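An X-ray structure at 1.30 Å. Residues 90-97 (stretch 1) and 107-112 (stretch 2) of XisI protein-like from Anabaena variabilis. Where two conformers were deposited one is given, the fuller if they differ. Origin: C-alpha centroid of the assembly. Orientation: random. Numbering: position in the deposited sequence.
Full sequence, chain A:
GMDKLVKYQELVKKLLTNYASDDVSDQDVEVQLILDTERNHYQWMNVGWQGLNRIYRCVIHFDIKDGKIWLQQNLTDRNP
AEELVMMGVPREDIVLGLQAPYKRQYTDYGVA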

ATOM      1  N   PRO A  90       7.184  20.396  10.911  1.00  9.27           N
ATOM      2  CA  PRO A  90       6.174  21.330  11.480  1.00  9.58           C
ATOM      3  C   PRO A  90       4.788  20.699  11.610  1.00 11.26           C
ATOM      4  O   PRO A  90       4.361  19.996  10.688  1.00 10.23           O
ATOM      5  CB  PRO A  90       6.142  22.474  10.441  1.00 11.32           C
ATOM      6  CG  PRO A  90       7.330  22.286   9.604  1.00 11.69           C
ATOM      7  CD  PRO A  90       7.726  20.868   9.622  1.00  9.52           C
ATOM      8  N   ARG A  91       4.037  21.009  12.653  0.50 11.17           N
ATOM      9  CA  ARG A  91       2.634  20.516  12.781  0.50 10.24           C
ATOM     10  C   ARG A  91       1.815  20.863  11.605  0.50 10.89           C
ATOM     11  O   ARG A  91       0.978  20.105  11.101  0.50  8.40           O
ATOM     12  CB  ARG A  91       2.020  21.185  13.984  0.50 12.78           C
ATOM     13  CG  ARG A  91       2.560  20.586  15.196  0.50 13.05           C
ATOM     14  CD  ARG A  91       2.285  21.366  16.457  0.50 10.41           C
ATOM     15  NE  ARG A  91       2.745  20.572  17.578  0.50 10.20           N
ATOM     16  CZ  ARG A  91       2.166  19.434  17.961  0.50 15.37           C
ATOM     17  NH1 ARG A  91       1.071  18.967  17.360  0.50 15.29           N
ATOM     18  NH2 ARG A  91       2.689  18.764  18.965  0.50 20.41           N
ATOM     19  N   GLU A  92       2.028  22.049  11.126  1.00 10.72           N
ATOM     20  CA  GLU A  92       1.217  22.498  10.002  1.00 10.83           C
ATOM     21  C   GLU A  92       1.455  21.733   8.670  1.00 10.38           C
ATOM     22  O   GLU A  92       0.678  21.834   7.713  1.00 11.77           O
ATOM     23  CB  GLU A  92       1.367  24.012   9.812  1.00 15.11           C
ATOM     24  CG  GLU A  92       2.751  24.458   9.513  1.00 18.47           C
ATOM     25  CD  GLU A  92       3.571  24.839  10.781  1.00 23.90           C
ATOM     26  OE1 GLU A  92       3.378  24.380  11.999  1.00 19.46           O
ATOM     27  OE2 GLU A  92       4.467  25.685  10.524  1.00 36.10           O
ATOM     28  N   ASP A  93       2.555  20.962   8.614  1.00  9.80           N
ATOM     29  CA  ASP A  93       2.884  20.164   7.450  1.00  9.49           C
ATOM     30  C   ASP A  93       2.532  18.686   7.609  1.00  8.52           C
ATOM     31  O   ASP A  93       2.955  17.864   6.794  1.00  8.35           O
ATOM     32  CB  ASP A  93       4.354  20.247   7.067  1.00 10.26           C
ATOM     33  CG  ASP A  93       4.720  21.533   6.359  1.00 12.42           C
ATOM     34  OD1 ASP A  93       3.813  22.346   6.087  1.00 13.74           O
ATOM     35  OD2 ASP A  93       5.914  21.728   6.047  1.00 11.92           O
ATOM     36  N   ILE A  94       1.748  18.384   8.636  1.00  7.82           N
ATOM     37  CA  ILE A  94       1.151  17.055   8.820  1.00  8.46           C
ATOM     38  C   ILE A  94      -0.356  17.158   8.647  1.00  7.17           C
ATOM     39  O   ILE A  94      -0.967  18.063   9.213  1.00  7.92           O
ATOM     40  CB  ILE A  94       1.536  16.504  10.192  1.00  8.00           C
ATOM     41  CG1 ILE A  94       3.038  16.279  10.222  1.00 10.22           C
ATOM     42  CG2 ILE A  94       0.856  15.152  10.406  1.00  9.43           C
ATOM     43  CD1 ILE A  94       3.591  16.136  11.652  1.00 10.25           C
ATOM     44  N   VAL A  95      -0.936  16.312   7.831  1.00  7.20           N
ATOM     45  CA  VAL A  95      -2.377  16.269   7.644  1.00  6.73           C
ATOM     46  C   VAL A  95      -2.890  14.967   8.167  1.00  6.24           C
ATOM     47  O   VAL A  95      -2.396  13.887   7.732  1.00  6.77           O
ATOM     48  CB  VAL A  95      -2.780  16.508   6.176  1.00  7.10           C
ATOM     49  CG1 VAL A  95      -4.340  16.468   5.992  1.00  8.82           C
ATOM     50  CG2 VAL A  95      -2.207  17.850   5.630  1.00  8.24           C
ATOM     51  N   LEU A  96      -3.886  14.987   9.052  1.00  5.97           N
ATOM     52  CA  LEU A  96      -4.488  13.769   9.546  1.00  6.39           C
ATOM     53  C   LEU A  96      -5.541  13.257   8.587  1.00  6.70           C
ATOM     54  O   LEU A  96      -6.730  13.518   8.733  1.00  7.71           O
ATOM     55  CB  LEU A  96      -5.035  13.996  10.942  1.00  7.05           C
ATOM     56  CG  LEU A  96      -4.008  14.384  12.003  1.00  7.30           C
ATOM     57  CD1 LEU A  96      -4.731  14.465  13.374  1.00  9.68           C
ATOM     58  CD2 LEU A  96      -2.870  13.376  12.078  1.00  8.74           C
ATOM     59  N   GLY A  97      -5.096  12.582   7.542  1.00  7.75           N
ATOM     60  CA  GLY A  97      -5.979  12.004   6.532  1.00  6.76           C
ATOM     61  C   GLY A  97      -6.929  10.990   7.131  1.00  9.00           C
ATOM     62  O   GLY A  97      -8.065  10.853   6.669  1.00  8.40           O
TER
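Stretch 2 (107-112) TDYGVA

Stretch 1 opens with a short 3-10 segment at Arg91 and Glu92, closed by backbone hydrogen bonds from Asp93 N to Pro90 O (2.9 Å) and from Ile94 N to Arg91 O (3.1 Å). From Ile94 the chain extends as a strand through Val95 towards Leu96. Stretch 2, which ends at the C-terminal carboxylate of Ala112, has no regular helix or strand. Asp108 is turned in phi/psi (-74°/-10°), whereas Tyr109, Gly110 and Val111 are extended.

Tyr109 and Gly110 run alongside the 3-10 segment in the same direction, their CA atoms 4.5 Å from Arg91 CA and 4.1 Å from Glu92 CA, respectively. The one direct hydrogen bond between the stretches runs from Gly110 N to Ile94 O; it is short, at 2.7 Å, but bent, with an N-H...O angle of 132°. Arg91 O also lies 3.3 Å from Gly110 N, but the angle is too poor for a hydrogen bond, and this carbonyl instead accepts from Ile94 N. Glycine suits the close approach at position 110: an ideal CB would point toward stretch 1 and fall 2.1 Å from Glu92 O, a clash, and 3.1 Å from Ile94 O.

Two waters extend this sparse backbone pairing. Water 2 accepts from Leu96 N (2.9 Å) and donates to Gly110 O (2.7 Å) and Thr107 OG1 (3.0 Å), thereby linking the strand to two points of stretch 2. Water 1 joins Glu92 O (3.2 Å) to Val111 N (3.0 Å), atoms that are themselves 4.4 Å apart.

Of all the residues, Tyr109 has the largest area covered by the other stretch. Its CB packs 3.2 Å from Ile94 O, and its ring makes apolar contacts through CD1 with Ile94 CB (4.0 Å) and through CD2 with Leu96 CD1 (3.7 Å). Arg91, with chi1 m and the next two angles t, reaches along the same ring, bringing NH1 to 3.3 Å from Tyr109 CE1 in an oblique approach; NH1 is also 3.6 Å from Asp108 CB. The CA-to-CB bond of Leu96 points toward stretch 2, and CD1 also meets Thr107 CG2 at 4.2 Å. Within stretch 2, Thr107 OG1 accepts a hydrogen bond from Tyr109 N at 3.2 Å, spanning the turn at Asp108.

Beyond Gly110 the packing thins. Val95 CG2 approaches Val111 C at 3.6 Å and Ala112 N at 4.0 Å, but the CA-to-CB bonds of Val111 and Ala112 point away from stretch 1, so the terminus is met mainly through its backbone.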

ATOM      1  N   THR A 107      -7.614  20.435  14.290  1.00  8.40           N
ATOM      2  CA  THR A 107      -6.638  19.550  14.922  1.00  9.47           C
ATOM      3  C   THR A 107      -5.393  20.339  15.306  1.00  8.73           C
ATOM      4  O   THR A 107      -5.191  21.503  14.955  1.00  8.14           O
ATOM      5  CB  THR A 107      -6.243  18.373  13.967  1.00  9.26           C
ATOM      6  OG1 THR A 107      -5.503  18.871  12.827  1.00  8.57           O
ATOM      7  CG2 THR A 107      -7.441  17.613  13.568  1.00  8.80           C
ATOM      8  N   ASP A 108      -4.475  19.600  15.939  1.00 10.94           N
ATOM      9  CA  ASP A 108      -3.184  20.153  16.276  1.00 12.20           C
ATOM     10  C   ASP A 108      -2.254  20.304  15.072  1.00 12.15           C
ATOM     11  O   ASP A 108      -1.185  20.954  15.163  1.00 14.31           O
ATOM     12  CB  ASP A 108      -2.520  19.306  17.389  1.00 14.79           C
ATOM     13  CG  ASP A 108      -3.143  19.506  18.757  1.00 19.32           C
ATOM     14  OD1 ASP A 108      -3.700  20.575  19.024  1.00 16.20           O
ATOM     15  OD2 ASP A 108      -3.031  18.561  19.576  1.00 24.93           O
ATOM     16  N   TYR A 109      -2.647  19.732  13.936  1.00  9.00           N
ATOM     17  CA  TYR A 109      -1.760  19.638  12.780  1.00  7.80           C
ATOM     18  C   TYR A 109      -2.225  20.547  11.673  1.00  8.10           C
ATOM     19  O   TYR A 109      -2.521  21.717  11.958  1.00  9.56           O
ATOM     20  CB  TYR A 109      -1.624  18.174  12.384  1.00  8.97           C
ATOM     21  CG  TYR A 109      -1.158  17.386  13.569  1.00 10.32           C
ATOM     22  CD1 TYR A 109       0.214  17.334  13.891  1.00 10.68           C
ATOM     23  CD2 TYR A 109      -2.077  16.746  14.427  1.00 13.90           C
ATOM     24  CE1 TYR A 109       0.637  16.658  15.018  1.00 13.60           C
ATOM     25  CE2 TYR A 109      -1.626  16.033  15.556  1.00 16.21           C
ATOM     26  CZ  TYR A 109      -0.276  16.024  15.825  1.00 15.50           C
ATOM     27  OH  TYR A 109       0.200  15.395  16.991  1.00 17.60           O
ATOM     28  N   GLY A 110      -2.285  20.079  10.424  1.00  8.78           N
ATOM     29  CA  GLY A 110      -2.472  20.940   9.287  1.00  7.15           C
ATOM     30  C   GLY A 110      -3.550  20.512   8.335  1.00  6.85           C
ATOM     31  O   GLY A 110      -4.267  19.544   8.577  1.00  8.43           O
ATOM     32  N   VAL A 111      -3.666  21.269   7.251  1.00  8.61           N
ATOM     33  CA  VAL A 111      -4.632  20.970   6.215  1.00  8.98           C
ATOM     34  C   VAL A 111      -3.899  20.998   4.897  1.00 11.31           C
ATOM     35  O   VAL A 111      -2.779  21.474   4.810  1.00 13.13           O
ATOM     36  CB  VAL A 111      -5.764  21.997   6.182  1.00  8.30           C
ATOM     37  CG1 VAL A 111      -6.565  21.909   7.479  1.00  9.55           C
ATOM     38  CG2 VAL A 111      -5.228  23.424   5.916  1.00 13.29           C
ATOM     39  N   ALA A 112      -4.530  20.539   3.835  1.00 11.10           N
ATOM     40  CA  ALA A 112      -3.948  20.704   2.482  1.00 17.25           C
ATOM     41  C   ALA A 112      -3.679  22.234   2.178  1.00 12.70           C
ATOM     42  O   ALA A 112      -2.632  22.722   1.744  1.00 25.46           O
ATOM     43  CB  ALA A 112      -4.943  20.003   1.462  1.00 13.28           C
ATOM     44  OXT ALA A 112      -4.449  23.138   2.461  1.00 24.76           O
TER
HETATM   45  O   HOH W   1      -1.920  23.645   7.416  1.00 15.56           O
HETATM   46  O   HOH W   2      -4.827  17.464  10.224  1.00  7.85           O